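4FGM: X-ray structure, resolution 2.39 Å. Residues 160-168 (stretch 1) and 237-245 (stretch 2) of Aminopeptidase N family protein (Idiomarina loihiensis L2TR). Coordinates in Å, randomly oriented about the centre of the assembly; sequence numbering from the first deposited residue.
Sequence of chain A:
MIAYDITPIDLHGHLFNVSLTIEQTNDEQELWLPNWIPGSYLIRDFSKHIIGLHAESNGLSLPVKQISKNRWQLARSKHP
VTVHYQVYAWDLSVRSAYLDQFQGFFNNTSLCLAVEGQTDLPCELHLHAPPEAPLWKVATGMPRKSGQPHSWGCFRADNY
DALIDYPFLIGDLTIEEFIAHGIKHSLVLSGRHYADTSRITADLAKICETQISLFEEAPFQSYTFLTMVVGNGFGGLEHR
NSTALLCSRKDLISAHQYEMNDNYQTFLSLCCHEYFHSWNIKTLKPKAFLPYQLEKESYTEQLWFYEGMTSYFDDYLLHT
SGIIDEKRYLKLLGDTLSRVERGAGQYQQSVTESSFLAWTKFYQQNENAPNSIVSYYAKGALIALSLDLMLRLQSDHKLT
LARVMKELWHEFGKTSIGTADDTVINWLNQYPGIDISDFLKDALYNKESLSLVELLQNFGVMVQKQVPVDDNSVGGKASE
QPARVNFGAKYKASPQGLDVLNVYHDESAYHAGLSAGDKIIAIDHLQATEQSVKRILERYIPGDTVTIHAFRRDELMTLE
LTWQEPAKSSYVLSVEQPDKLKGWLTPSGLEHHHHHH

Stretch 1 (160-168) YDALIDYPF
Stretch 2, residues 237-245: LEHRNSTAL

A buried carboxylate can organise a whole contact when several donors converge on it, and the pairing of residues 160-168 with 237-245 in this aminopeptidase N family protein is a compact example. The first stretch opens with a helix, 160-163, whose chain leaves helical phi/psi at Ile-164 (-80/12). A type I turn from Leu-163 to Tyr-166 follows, with Asp-165 at -115/16, before the backbone extends through Tyr-166 (-125/96) and Pro-167 (-75/161). In the second, Leu-237 N donates to Ala-244 O at 2.9 Å and Ala-244 N to Leu-237 O at 3.1 Å, closing a hairpin-like loop; Thr-243 OG1 also donates to Leu-237 O at 2.9 Å. Register is set by CA-CA distances of 5.8 Å for Asp-165 to His-239 and 6.9 Å for Pro-167 to Ala-244.

Asp-165 is the hub. Its CA-to-CB bond points sideways, but a t rotamer (chi1 -164°, chi2 43°) carries the carboxylate to the other stretch. Asp-165 OD1 accepts from His-239 ND1 at 2.6 Å, nearly linear at 176°, while Asp-165 OD2 receives both the backbone N of Arg-240 at 3.0 Å and its NE at 2.7 Å. Aspartate suits the site because its two oxygens serve three donors. His-239, chi1 m and chi2 -68°, meets OD1 at its ring edge and leaves a face free for Pro-167, whose CD lies 3.6 Å from the centroid of the His-239 ring, 18° off the normal, a CH-pi contact.

Arg-240 starts at helical phi/psi (-53/-37) and runs p, t, p, with chi4 -173°. This path places NE on Asp-165 and Arg-240 NH2 3.1 Å from Asp-161 OD2, so two salt bridges approach the guanidinium edge. Asp-161 reaches it with chi1 t and chi2 73°. One guanidinium face lies over Ala-162 CA, and Ala-162 CB is 3.6 Å from Arg-240 NH1; a methyl is all the side chain there is at this point.

Tyr-166 begins by pointing away, yet chi1 m and chi2 113° return its ring to the contact, with CE2 3.3 Å from Asn-241 OD1 near the ring plane. Asn-241 (chi1 74°, chi2 -23°) directs that oxygen to water 1, which donates to it at 2.7 Å and to Asp-165 O at 2.8 Å. Ser-242, chi1 p, places OG 2.7 Å from the oxygen of water 1 and 3.0 Å from that of water 2; water 2 donates to Pro-167 O at 2.7 Å. Beyond this polar bridge, Pro-167 CG packs 4.3 Å from Ala-244 CB. Together the stretches bury 476 Å².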

ATOM      1  N   TYR A 160     -13.712 -15.332 -13.051  1.00 42.94           N
ATOM      2  CA  TYR A 160     -12.301 -15.356 -12.705  1.00 47.19           C
ATOM      3  C   TYR A 160     -11.838 -14.065 -12.031  1.00 45.85           C
ATOM      4  O   TYR A 160     -11.077 -14.103 -11.063  1.00 43.39           O
ATOM      5  CB  TYR A 160     -11.442 -15.615 -13.940  1.00 43.30           C
ATOM      6  CG  TYR A 160      -9.994 -15.865 -13.596  1.00 43.69           C
ATOM      7  CD1 TYR A 160      -9.600 -17.055 -12.974  1.00 37.92           C
ATOM      8  CD2 TYR A 160      -9.020 -14.904 -13.850  1.00 42.76           C
ATOM      9  CE1 TYR A 160      -8.272 -17.279 -12.613  1.00 39.88           C
ATOM     10  CE2 TYR A 160      -7.686 -15.117 -13.491  1.00 35.60           C
ATOM     11  CZ  TYR A 160      -7.323 -16.306 -12.872  1.00 43.56           C
ATOM     12  OH  TYR A 160      -6.023 -16.518 -12.484  1.00 42.13           O
ATOM     13  N   ASP A 161     -12.301 -12.926 -12.540  1.00 40.77           N
ATOM     14  CA  ASP A 161     -11.925 -11.630 -11.991  1.00 40.07           C
ATOM     15  C   ASP A 161     -12.288 -11.528 -10.518  1.00 38.96           C
ATOM     16  O   ASP A 161     -11.538 -10.967  -9.717  1.00 39.49           O
ATOM     17  CB  ASP A 161     -12.620 -10.501 -12.747  1.00 43.63           C
ATOM     18  CG  ASP A 161     -12.240  -9.135 -12.214  1.00 50.52           C
ATOM     19  OD1 ASP A 161     -11.101  -8.689 -12.464  1.00 56.55           O
ATOM     20  OD2 ASP A 161     -13.079  -8.515 -11.530  1.00 48.72           O
ATOM     21  N   ALA A 162     -13.448 -12.066 -10.165  1.00 39.20           N
ATOM     22  CA  ALA A 162     -13.890 -12.030  -8.781  1.00 36.36           C
ATOM     23  C   ALA A 162     -13.064 -13.027  -7.978  1.00 37.38           C
ATOM     24  O   ALA A 162     -12.627 -12.734  -6.866  1.00 35.56           O
ATOM     25  CB  ALA A 162     -15.368 -12.372  -8.690  1.00 40.73           C
ATOM     26  N   LEU A 163     -12.835 -14.200  -8.557  1.00 40.15           N
ATOM     27  CA  LEU A 163     -12.064 -15.241  -7.894  1.00 38.40           C
ATOM     28  C   LEU A 163     -10.718 -14.743  -7.374  1.00 41.49           C
ATOM     29  O   LEU A 163     -10.342 -15.003  -6.229  1.00 41.64           O
ATOM     30  CB  LEU A 163     -11.809 -16.402  -8.856  1.00 34.73           C
ATOM     31  CG  LEU A 163     -10.908 -17.522  -8.320  1.00 37.29           C
ATOM     32  CD1 LEU A 163     -11.668 -18.331  -7.273  1.00 29.00           C
ATOM     33  CD2 LEU A 163     -10.477 -18.427  -9.465  1.00 34.29           C
ATOM     34  N   ILE A 164      -9.986 -14.029  -8.222  1.00 40.10           N
ATOM     35  CA  ILE A 164      -8.673 -13.539  -7.830  1.00 40.63           C
ATOM     36  C   ILE A 164      -8.710 -12.278  -6.974  1.00 38.15           C
ATOM     37  O   ILE A 164      -7.681 -11.643  -6.738  1.00 43.83           O
ATOM     38  CB  ILE A 164      -7.781 -13.321  -9.064  1.00 42.74           C
ATOM     39  CG1 ILE A 164      -8.383 -12.258  -9.980  1.00 36.14           C
ATOM     40  CG2 ILE A 164      -7.634 -14.635  -9.818  1.00 40.03           C
ATOM     41  CD1 ILE A 164      -7.489 -11.901 -11.145  1.00 38.44           C
ATOM     42  N   ASP A 165      -9.895 -11.918  -6.495  1.00 37.42           N
ATOM     43  CA  ASP A 165     -10.011 -10.750  -5.645  1.00 36.59           C
ATOM     44  C   ASP A 165     -10.460 -11.134  -4.236  1.00 38.74           C
ATOM     45  O   ASP A 165     -10.909 -10.291  -3.459  1.00 39.87           O
ATOM     46  CB  ASP A 165     -10.981  -9.729  -6.238  1.00 33.69           C
ATOM     47  CG  ASP A 165     -10.827  -8.362  -5.601  1.00 41.81           C
ATOM     48  OD1 ASP A 165      -9.657  -7.950  -5.403  1.00 34.38           O
ATOM     49  OD2 ASP A 165     -11.855  -7.707  -5.304  1.00 41.27           O
ATOM     50  N   TYR A 166     -10.354 -12.417  -3.912  1.00 33.86           N
ATOM     51  CA  TYR A 166     -10.715 -12.884  -2.579  1.00 31.84           C
ATOM     52  C   TYR A 166      -9.523 -13.623  -1.990  1.00 37.13           C
ATOM     53  O   TYR A 166      -9.315 -14.794  -2.284  1.00 38.35           O
ATOM     54  CB  TYR A 166     -11.919 -13.849  -2.611  1.00 34.13           C
ATOM     55  CG  TYR A 166     -13.218 -13.258  -3.098  1.00 35.26           C
ATOM     56  CD1 TYR A 166     -13.788 -13.682  -4.295  1.00 35.87           C
ATOM     57  CD2 TYR A 166     -13.887 -12.286  -2.353  1.00 35.91           C
ATOM     58  CE1 TYR A 166     -14.995 -13.153  -4.746  1.00 37.60           C
ATOM     59  CE2 TYR A 166     -15.095 -11.748  -2.786  1.00 31.91           C
ATOM     60  CZ  TYR A 166     -15.647 -12.185  -3.987  1.00 42.30           C
ATOM     61  OH  TYR A 166     -16.849 -11.663  -4.426  1.00 45.48           O
ATOM     62  N   PRO A 167      -8.700 -12.942  -1.181  1.00 40.49           N
ATOM     63  CA  PRO A 167      -7.558 -13.668  -0.609  1.00 39.45           C
ATOM     64  C   PRO A 167      -8.043 -14.588   0.504  1.00 42.70           C
ATOM     65  O   PRO A 167      -9.143 -14.408   1.016  1.00 37.69           O
ATOM     66  CB  PRO A 167      -6.651 -12.548  -0.094  1.00 33.97           C
ATOM     67  CG  PRO A 167      -7.631 -11.425   0.220  1.00 37.25           C
ATOM     68  CD  PRO A 167      -8.564 -11.486  -0.976  1.00 37.05           C
ATOM     69  N   PHE A 168      -7.230 -15.578   0.859  1.00 37.96           N
ATOM     70  CA  PHE A 168      -7.571 -16.532   1.917  1.00 36.00           C
ATOM     71  C   PHE A 168      -6.482 -16.551   2.991  1.00 40.94           C
ATOM     72  O   PHE A 168      -5.287 -16.466   2.687  1.00 43.01           O
ATOM     73  CB  PHE A 168      -7.709 -17.963   1.360  1.00 33.59           C
ATOM     74  CG  PHE A 168      -9.042 -18.266   0.728  1.00 36.29           C
ATOM     75  CD1 PHE A 168      -9.400 -17.701  -0.494  1.00 32.82           C
ATOM     76  CD2 PHE A 168      -9.935 -19.138   1.350  1.00 37.17           C
ATOM     77  CE1 PHE A 168     -10.623 -18.011  -1.100  1.00 34.75           C
ATOM     78  CE2 PHE A 168     -11.161 -19.456   0.756  1.00 39.35           C
ATOM     79  CZ  PHE A 168     -11.508 -18.887  -0.469  1.00 36.27           C
ATOM     80  N   LEU A 237      -3.248  -4.931   0.888  1.00 48.05           N
ATOM     81  CA  LEU A 237      -3.776  -4.970  -0.469  1.00 44.42           C
ATOM     82  C   LEU A 237      -5.295  -4.957  -0.376  1.00 39.41           C
ATOM     83  O   LEU A 237      -5.898  -5.799   0.281  1.00 37.73           O
ATOM     84  CB  LEU A 237      -3.296  -6.223  -1.214  1.00 41.14           C
ATOM     85  CG  LEU A 237      -3.698  -6.284  -2.695  1.00 46.41           C
ATOM     86  CD1 LEU A 237      -3.289  -4.988  -3.392  1.00 46.39           C
ATOM     87  CD2 LEU A 237      -3.049  -7.479  -3.362  1.00 38.71           C
ATOM     88  N   GLU A 238      -5.903  -3.976  -1.025  1.00 37.45           N
ATOM     89  CA  GLU A 238      -7.348  -3.818  -1.009  1.00 35.88           C
ATOM     90  C   GLU A 238      -8.072  -4.837  -1.874  1.00 41.57           C
ATOM     91  O   GLU A 238      -7.521  -5.352  -2.845  1.00 44.19           O
ATOM     92  CB  GLU A 238      -7.724  -2.421  -1.497  1.00 32.98           C
ATOM     93  CG  GLU A 238      -7.442  -2.194  -2.971  1.00 33.10           C
ATOM     94  CD  GLU A 238      -5.992  -1.859  -3.253  1.00 44.52           C
ATOM     95  OE1 GLU A 238      -5.133  -2.114  -2.384  1.00 52.02           O
ATOM     96  OE2 GLU A 238      -5.712  -1.346  -4.354  1.00 41.44           O
ATOM     97  N   HIS A 239      -9.322  -5.105  -1.508  1.00 39.58           N
ATOM     98  CA  HIS A 239     -10.179  -6.028  -2.244  1.00 37.73           C
ATOM     99  C   HIS A 239     -11.627  -5.568  -2.062  1.00 38.88           C
ATOM    100  O   HIS A 239     -11.925  -4.787  -1.147  1.00 37.88           O
ATOM    101  CB  HIS A 239      -9.958  -7.460  -1.751  1.00 36.35           C
ATOM    102  CG  HIS A 239      -8.588  -7.978  -2.052  1.00 38.77           C
ATOM    103  ND1 HIS A 239      -8.159  -8.237  -3.337  1.00 38.54           N
ATOM    104  CD2 HIS A 239      -7.523  -8.204  -1.247  1.00 36.01           C
ATOM    105  CE1 HIS A 239      -6.886  -8.598  -3.311  1.00 35.74           C
ATOM    106  NE2 HIS A 239      -6.477  -8.586  -2.055  1.00 34.36           N
ATOM    107  N   ARG A 240     -12.518  -6.032  -2.939  1.00 41.75           N
ATOM    108  CA  ARG A 240     -13.915  -5.611  -2.895  1.00 41.70           C
ATOM    109  C   ARG A 240     -14.641  -5.767  -1.568  1.00 43.67           C
ATOM    110  O   ARG A 240     -15.444  -4.913  -1.217  1.00 42.97           O
ATOM    111  CB  ARG A 240     -14.712  -6.278  -4.020  1.00 33.85           C
ATOM    112  CG  ARG A 240     -14.816  -7.787  -3.967  1.00 40.87           C
ATOM    113  CD  ARG A 240     -15.330  -8.297  -5.299  1.00 38.73           C
ATOM    114  NE  ARG A 240     -14.310  -8.186  -6.340  1.00 42.26           N
ATOM    115  CZ  ARG A 240     -14.523  -8.441  -7.626  1.00 43.23           C
ATOM    116  NH1 ARG A 240     -15.724  -8.815  -8.029  1.00 42.21           N
ATOM    117  NH2 ARG A 240     -13.535  -8.348  -8.507  1.00 38.13           N
ATOM    118  N   ASN A 241     -14.369  -6.825  -0.812  1.00 37.48           N
ATOM    119  CA  ASN A 241     -15.053  -6.964   0.472  1.00 36.73           C
ATOM    120  C   ASN A 241     -14.118  -7.476   1.572  1.00 42.42           C
ATOM    121  O   ASN A 241     -14.555  -8.029   2.589  1.00 46.24           O
ATOM    122  CB  ASN A 241     -16.290  -7.862   0.321  1.00 31.07           C
ATOM    123  CG  ASN A 241     -15.943  -9.338   0.158  1.00 41.99           C
ATOM    124  OD1 ASN A 241     -14.838  -9.689  -0.266  1.00 44.18           O
ATOM    125  ND2 ASN A 241     -16.903 -10.213   0.487  1.00 37.46           N
ATOM    126  N   SER A 242     -12.824  -7.257   1.361  1.00 42.32           N
ATOM    127  CA  SER A 242     -11.803  -7.672   2.316  1.00 38.63           C
ATOM    128  C   SER A 242     -10.472  -7.006   1.978  1.00 44.78           C
ATOM    129  O   SER A 242     -10.330  -6.320   0.956  1.00 39.63           O
ATOM    130  CB  SER A 242     -11.605  -9.187   2.261  1.00 35.32           C
ATOM    131  OG  SER A 242     -10.959  -9.556   1.056  1.00 30.13           O
ATOM    132  N   THR A 243      -9.494  -7.218   2.845  1.00 40.28           N
ATOM    133  CA  THR A 243      -8.163  -6.691   2.622  1.00 44.98           C
ATOM    134  C   THR A 243      -7.180  -7.617   3.313  1.00 45.80           C
ATOM    135  O   THR A 243      -7.509  -8.242   4.320  1.00 44.50           O
ATOM    136  CB  THR A 243      -8.000  -5.241   3.165  1.00 45.25           C
ATOM    137  OG1 THR A 243      -6.682  -4.767   2.856  1.00 41.60           O
ATOM    138  CG2 THR A 243      -8.216  -5.186   4.667  1.00 36.27           C
ATOM    139  N   ALA A 244      -5.990  -7.733   2.738  1.00 44.86           N
ATOM    140  CA  ALA A 244      -4.939  -8.564   3.314  1.00 36.01           C
ATOM    141  C   ALA A 244      -3.872  -7.607   3.851  1.00 41.98           C
ATOM    142  O   ALA A 244      -3.310  -6.792   3.106  1.00 43.62           O
ATOM    143  CB  ALA A 244      -4.349  -9.493   2.250  1.00 35.76           C
ATOM    144  N   LEU A 245      -3.609  -7.705   5.149  1.00 40.52           N
ATOM    145  CA  LEU A 245      -2.636  -6.842   5.799  1.00 39.57           C
ATOM    146  C   LEU A 245      -1.493  -7.606   6.442  1.00 39.19           C
ATOM    147  O   LEU A 245      -1.669  -8.717   6.936  1.00 41.74           O
ATOM    148  CB  LEU A 245      -3.312  -6.027   6.900  1.00 42.21           C
ATOM    149  CG  LEU A 245      -4.638  -5.327   6.614  1.00 41.34           C
ATOM    150  CD1 LEU A 245      -5.240  -4.854   7.944  1.00 39.73           C
ATOM    151  CD2 LEU A 245      -4.413  -4.164   5.640  1.00 32.36           C
TER
HETATM  152  O   HOH W   1     -12.348  -9.325  -1.288  1.00 35.76           O
HETATM  153  O   HOH W   2     -11.074 -12.529   0.810  1.00 35.46           O